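Local coordinates for putative sugar phosphate isomerase (Acidithiobacillus ferrooxidans, PDB 3L2H) that is a metal-binding cupin-family protein, probably an isomerase acting on sugar phosphates, at the interface of chains A and B and the interface of chains A and C. Sequence-based numbering; all coordinates share one arbitrary frame. Chains: chain A/B/C, Putative sugar phosphate isomerase.

Contact 1: the interface of chains A and B. Residues chain A 73, 75, 118, 120; chain B 73, 75, 118, 120.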
# COMPACT_ATOMS: atom_id res chain seq x y z
N TYR A 73 -14.79 21.37 -5.01
CA TYR A 73 -15.46 21.91 -6.18
C TYR A 73 -16.68 22.67 -5.65
O TYR A 73 -17.50 22.11 -4.94
CB TYR A 73 -15.89 20.82 -7.14
CG TYR A 73 -16.42 21.31 -8.48
CD1 TYR A 73 -15.57 21.76 -9.46
CD2 TYR A 73 -17.77 21.31 -8.76
CE1 TYR A 73 -16.07 22.22 -10.69
CE2 TYR A 73 -18.27 21.76 -10.03
CZ TYR A 73 -17.38 22.22 -10.96
OH TYR A 73 -17.85 22.66 -12.19
N LEU A 75 -20.20 24.38 -5.68
CA LEU A 75 -21.46 24.19 -6.39
C LEU A 75 -22.39 25.42 -6.34
O LEU A 75 -23.03 25.72 -7.36
CB LEU A 75 -22.21 22.94 -5.85
CG LEU A 75 -21.49 21.63 -6.12
CD1 LEU A 75 -22.20 20.49 -5.36
CD2 LEU A 75 -21.36 21.33 -7.61
N LEU A 118 -18.57 20.28 -3.07
CA LEU A 118 -18.20 18.88 -3.00
C LEU A 118 -16.82 18.86 -2.48
O LEU A 118 -15.96 19.58 -3.00
CB LEU A 118 -18.15 18.21 -4.36
CG LEU A 118 -19.39 17.69 -4.96
CD1 LEU A 118 -19.05 17.10 -6.38
CD2 LEU A 118 -20.02 16.65 -4.00
N ILE A 120 -13.74 16.21 -1.79
CA ILE A 120 -13.31 14.94 -2.32
C ILE A 120 -11.95 14.64 -1.70
O ILE A 120 -11.04 15.47 -1.84
CB ILE A 120 -13.17 15.00 -3.85
CG1 ILE A 120 -14.50 15.40 -4.51
CG2 ILE A 120 -12.62 13.64 -4.41
CD1 ILE A 120 -14.34 15.83 -5.99
N TYR B 73 -20.71 12.51 -10.75
CA TYR B 73 -21.64 13.53 -10.29
C TYR B 73 -22.10 14.35 -11.50
O TYR B 73 -21.28 14.92 -12.21
CB TYR B 73 -20.99 14.40 -9.24
CG TYR B 73 -21.97 15.36 -8.58
CD1 TYR B 73 -22.88 14.91 -7.66
CD2 TYR B 73 -21.98 16.72 -8.89
CE1 TYR B 73 -23.77 15.79 -7.00
CE2 TYR B 73 -22.89 17.60 -8.25
CZ TYR B 73 -23.77 17.12 -7.31
OH TYR B 73 -24.71 17.95 -6.69
N LEU B 75 -23.47 17.28 -13.63
CA LEU B 75 -23.54 18.76 -13.56
C LEU B 75 -24.61 19.37 -14.48
O LEU B 75 -25.31 20.25 -14.03
CB LEU B 75 -22.20 19.42 -13.84
CG LEU B 75 -21.16 19.08 -12.80
CD1 LEU B 75 -19.82 19.63 -13.28
CD2 LEU B 75 -21.53 19.54 -11.34
N LEU B 118 -18.72 15.32 -13.50
CA LEU B 118 -17.46 15.20 -12.82
C LEU B 118 -17.26 13.73 -12.59
O LEU B 118 -18.15 13.07 -12.05
CB LEU B 118 -17.49 15.87 -11.46
CG LEU B 118 -17.14 17.28 -11.23
CD1 LEU B 118 -17.29 17.53 -9.68
CD2 LEU B 118 -15.68 17.62 -11.75
N ILE B 120 -14.78 10.99 -10.70
CA ILE B 120 -13.88 11.01 -9.58
C ILE B 120 -13.43 9.58 -9.40
O ILE B 120 -14.26 8.68 -9.34
CB ILE B 120 -14.58 11.44 -8.33
CG1 ILE B 120 -15.18 12.81 -8.54
CG2 ILE B 120 -13.60 11.38 -7.11
CD1 ILE B 120 -16.22 13.21 -7.49

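Contact 2: the interface of chains A and C. Residues chain A 67, 128, 139, 141; chain C 126, 139, 141, 146.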
# COMPACT_ATOMS: atom_id res chain seq x y z
N TYR A 67 -0.13 12.84 3.60
CA TYR A 67 -0.38 11.64 2.77
C TYR A 67 -1.72 11.61 2.01
O TYR A 67 -1.79 11.03 0.93
CB TYR A 67 -0.24 10.32 3.62
CG TYR A 67 1.16 10.09 4.06
CD1 TYR A 67 2.05 9.39 3.26
CD2 TYR A 67 1.63 10.60 5.25
CE1 TYR A 67 3.37 9.19 3.63
CE2 TYR A 67 2.99 10.41 5.66
CZ TYR A 67 3.84 9.70 4.82
OH TYR A 67 5.17 9.52 5.15
N VAL A 128 -0.63 12.16 8.46
CA VAL A 128 -0.08 13.15 9.36
C VAL A 128 -0.71 14.44 8.85
O VAL A 128 -0.66 14.72 7.65
CB VAL A 128 1.45 13.21 9.33
CG1 VAL A 128 2.02 14.31 10.30
CG2 VAL A 128 2.10 11.81 9.64
N TYR A 139 -0.85 12.65 14.31
CA TYR A 139 -0.46 11.43 13.66
C TYR A 139 -1.68 10.49 13.78
O TYR A 139 -2.14 10.18 14.92
CB TYR A 139 0.76 10.80 14.32
CG TYR A 139 1.97 11.71 14.50
CD1 TYR A 139 3.00 11.73 13.56
CD2 TYR A 139 2.08 12.51 15.63
CE1 TYR A 139 4.08 12.52 13.71
CE2 TYR A 139 3.19 13.32 15.81
CZ TYR A 139 4.19 13.33 14.84
OH TYR A 139 5.29 14.14 15.01
N ASN A 141 -3.04 6.78 12.80
CA ASN A 141 -2.53 5.48 12.47
C ASN A 141 -3.55 4.36 12.76
O ASN A 141 -3.73 3.94 13.89
CB ASN A 141 -1.22 5.27 13.25
CG ASN A 141 -0.08 6.15 12.70
OD1 ASN A 141 0.28 6.01 11.53
ND2 ASN A 141 0.47 7.05 13.54
N GLN C 126 6.46 4.20 6.18
CA GLN C 126 5.89 4.66 7.45
C GLN C 126 5.92 3.56 8.52
O GLN C 126 5.60 2.40 8.23
CB GLN C 126 4.44 5.14 7.30
CG GLN C 126 4.20 6.49 6.54
CD GLN C 126 2.72 6.95 6.64
OE1 GLN C 126 1.89 6.38 5.96
NE2 GLN C 126 2.40 7.96 7.51
N TYR C 139 7.80 8.37 15.38
CA TYR C 139 7.00 8.35 14.19
C TYR C 139 7.96 8.57 13.03
O TYR C 139 8.58 9.61 12.92
CB TYR C 139 5.95 9.44 14.19
CG TYR C 139 5.04 9.46 15.39
CD1 TYR C 139 3.83 8.76 15.41
CD2 TYR C 139 5.35 10.23 16.50
CE1 TYR C 139 2.98 8.84 16.54
CE2 TYR C 139 4.53 10.29 17.58
CZ TYR C 139 3.35 9.61 17.60
OH TYR C 139 2.59 9.77 18.72
N ASN C 141 8.17 8.78 9.04
CA ASN C 141 7.33 9.00 7.87
C ASN C 141 8.17 9.51 6.69
O ASN C 141 8.54 10.67 6.63
CB ASN C 141 6.26 9.98 8.22
CG ASN C 141 5.25 9.40 9.19
OD1 ASN C 141 4.59 8.41 8.87
ND2 ASN C 141 5.15 9.97 10.39
N ASN C 146 10.34 11.66 13.80
CA ASN C 146 9.80 12.48 14.87
C ASN C 146 9.77 11.69 16.17
O ASN C 146 9.04 10.70 16.25
CB ASN C 146 8.37 12.91 14.54
CG ASN C 146 8.23 13.96 13.47
OD1 ASN C 146 7.09 14.31 13.14
ND2 ASN C 146 9.36 14.52 12.94
O HOH W 1 2.86 8.52 12.01

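Contact 3: the interface of chains A and C. Residues chain A 144-146; chain C 137, 153-156.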
# COMPACT_ATOMS: atom_id res chain seq x y z
N GLU A 144 -5.83 4.96 15.65
CA GLU A 144 -5.24 5.63 16.80
C GLU A 144 -4.88 7.06 16.38
O GLU A 144 -4.17 7.26 15.38
CB GLU A 144 -4.04 4.90 17.34
CG GLU A 144 -3.43 5.70 18.47
CD GLU A 144 -2.47 4.93 19.36
OE1 GLU A 144 -2.39 3.68 19.18
OE2 GLU A 144 -1.80 5.59 20.25
N TRP A 145 -5.43 8.03 17.10
CA TRP A 145 -5.13 9.43 16.89
C TRP A 145 -4.20 9.93 18.01
O TRP A 145 -4.50 9.77 19.20
CB TRP A 145 -6.40 10.25 16.89
CG TRP A 145 -7.33 10.05 15.74
CD1 TRP A 145 -7.66 8.89 15.13
CD2 TRP A 145 -8.13 11.07 15.15
NE1 TRP A 145 -8.59 9.13 14.14
CE2 TRP A 145 -8.89 10.47 14.14
CE3 TRP A 145 -8.26 12.44 15.37
CZ2 TRP A 145 -9.77 11.18 13.34
CZ3 TRP A 145 -9.14 13.18 14.56
CH2 TRP A 145 -9.88 12.54 13.57
N ASN A 146 -3.10 10.53 17.60
CA ASN A 146 -2.08 11.06 18.48
C ASN A 146 -1.83 12.52 18.13
O ASN A 146 -1.27 12.80 17.07
CB ASN A 146 -0.77 10.32 18.28
CG ASN A 146 -0.71 8.95 18.94
OD1 ASN A 146 0.33 8.30 18.86
ND2 ASN A 146 -1.78 8.53 19.64
N ARG C 137 8.10 7.54 21.80
CA ARG C 137 7.55 7.00 20.57
C ARG C 137 8.20 7.70 19.39
O ARG C 137 8.33 8.94 19.39
CB ARG C 137 6.06 7.24 20.52
CG ARG C 137 5.39 6.79 19.22
CD ARG C 137 3.88 6.64 19.40
NE ARG C 137 3.53 5.46 20.20
CZ ARG C 137 2.27 5.10 20.48
NH1 ARG C 137 1.23 5.84 20.07
NH2 ARG C 137 2.04 4.00 21.17
N ILE C 153 2.00 13.01 24.34
CA ILE C 153 1.05 12.55 23.32
C ILE C 153 -0.38 12.57 23.84
O ILE C 153 -0.70 11.90 24.83
CB ILE C 153 1.36 11.11 22.87
CG1 ILE C 153 2.77 11.03 22.30
CG2 ILE C 153 0.30 10.61 21.86
CD1 ILE C 153 3.29 9.64 22.03
N ARG C 154 -1.24 13.32 23.18
CA ARG C 154 -2.65 13.30 23.53
C ARG C 154 -3.33 12.26 22.64
O ARG C 154 -3.41 12.42 21.42
CB ARG C 154 -3.27 14.69 23.40
CG ARG C 154 -4.78 14.71 23.61
CD ARG C 154 -5.27 16.02 24.21
NE ARG C 154 -6.40 16.51 23.44
CZ ARG C 154 -6.41 17.69 22.82
NH1 ARG C 154 -5.37 18.53 22.97
NH2 ARG C 154 -7.46 18.06 22.11
N VAL C 155 -3.76 11.17 23.26
CA VAL C 155 -4.41 10.07 22.52
C VAL C 155 -5.87 10.40 22.40
O VAL C 155 -6.60 10.32 23.37
CB VAL C 155 -4.21 8.72 23.21
CG1 VAL C 155 -4.74 7.57 22.36
CG2 VAL C 155 -2.73 8.50 23.49
N LEU C 156 -6.31 10.80 21.21
CA LEU C 156 -7.68 11.25 21.08
C LEU C 156 -8.62 10.10 20.78
O LEU C 156 -9.81 10.17 21.06
CB LEU C 156 -7.80 12.31 19.97
CG LEU C 156 -6.99 13.57 20.26
CD1 LEU C 156 -7.23 14.63 19.20
CD2 LEU C 156 -7.34 14.12 21.63
O HOH W 2 -0.54 2.51 20.86

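Contact 1: the interface of chains A and B
One face of the A:Tyr73 ring is covered by B:Leu118, whose CD1 methyl stands 3.9 Å above the ring plane and is displaced toward the rim, nearest to CD2. The twin holds on the other side of the two-fold axis: A:Leu118 CD1 rests on a face of the B:Tyr73 ring, 3.9 Å from ring atom CD2. Toward the phenol end the rings meet leucine methyls, with A:Tyr73 OH 3.8 Å from B:Leu75 CD1, the two side chains arriving from opposite directions. In each tyrosine CG lies anti to the backbone nitrogen (chi1 -172° in both chains), which carries the ring across to the partner's Leu118 and Leu75.

The axis itself is lined by like residues meeting their own copies. A:Leu118 and B:Leu118 reach tip to tip, CD1 to CD1 at 3.8 Å, so this one methyl serves both the leucine pair and the opposite tyrosine ring. A:Ile120 and B:Ile120 also meet end on, with their CD1 methyls 3.6 Å apart and the CG2 branches of the two residues at 3.7 Å. A:Leu75 and B:Leu75 cross at about a right angle, CD2 to CD2 at 4.1 Å. The contacts among these side chains are of van der Waals type, which suggests packing by shape. All four positions fall on strands 70-76 and 115-122 of the cupin domain, at alternate residues, so each subunit presents one sheet surface to its partner.

Contact 2: the interface of chains A and C
A:Tyr139 and C:Tyr139 stack face to face across the two-fold between these two cupin-family subunits. Their planes differ by 5° and their centroids lie 3.7 Å apart, while the side chains cross at a slant so that CG of each ring sits over the rim of the other. In both, CG is anti to the carbonyl carbon (chi1 -52° in A:Tyr139), which swings the rings over one another; the close agreement in chain C is consistent with the two-fold. The phenol of A:Tyr139 runs on past the stack to C:Asn146, where OH donates a hydrogen bond to the side-chain oxygen OD1 at 2.6 Å. That acceptor lies at the edge of the ring, in its plane, whereas the amide stands nearly upright to the ring and receives the phenol tilted from its carbonyl plane.

A second flat pair is formed by A:Tyr67 and C:Gln126. The amide approaches from the opposite direction and lies over one ring face, its plane inclined 20°, with C:Gln126 CD 3.5 Å from A:Tyr67 CZ. Within chain C, the NE2 group of C:Gln126 donates to C:Asn141 OD1 at 2.6 Å; the acceptor lies in the glutamine amide plane, which helps fix the rotation of that amide over the ring. The other end of the C:Asn141 amide faces chain A: ND2 is 3.6 Å from A:Val128 CG2, and it shares water 1 with A:Asn141 ND2, each nitrogen 3.2 Å from the water.

Contact 3: the interface of chains A and C
Charge pairing joins C:Arg137 to A:Glu144: NH1 of the guanidinium lies 3.0 Å from carboxylate OE2, forming a salt bridge that is also a hydrogen bond. The oxygen lies in the guanidinium plane, yet the arginine meets it from above the carboxylate plane, the two planes being 62° apart. Water 2 adds a second link, between A:Glu144 OE1 and C:Arg137 NH2.

Among the hydrogen bonds of the asparagine amide, the same NH1 also donates to A:Asn146 OD1 at 2.9 Å, in the carbonyl plane and on a lone pair, with amide and guanidinium nearly coplanar (19°). A:Asn146 ND2 in turn donates to A:Glu144 OE2 at 3.0 Å, on its anti side, and to A:Trp145 O, so the amide's rotation is set and the acceptor OE2 is gripped from both chains. On the backbone, C:Leu156 N donates to A:Trp145 O at 2.9 Å, reaching it from the face opposite A:Asn146 ND2.

Apolar packing is supplied by C:Ile153, whose CG2 methyl lies over a face of the A:Asn146 amide, 3.5 Å from CG, the two side chains crossing at a slant. A:Asn146 and C:Val155 form an antiparallel beta bridge, so the site pairs strand 144-149 with strand 154-157 of chain C and probably helps hold the A-C pair together.

Contacts 2 and 3 belong to one two-fold interface between A and C, their C-alpha centres about 12 Å apart. Strands 136-141 and 144-149 serve both: Tyr139 and Asn141 lie in contact 2 and Arg137 in contact 3, while Asn146 joins contact 2 from chain C and contact 3 from chain A. Contact 1, on strands 70-76 and 115-122, has its C-alpha centre about 29 Å from that of contact 2 and 33 Å from that of contact 3. Chain A uses two separate surfaces for two different neighbours, fitting the four-copy deposited assembly, although the structure alone does not show that this tetramer forms in solution.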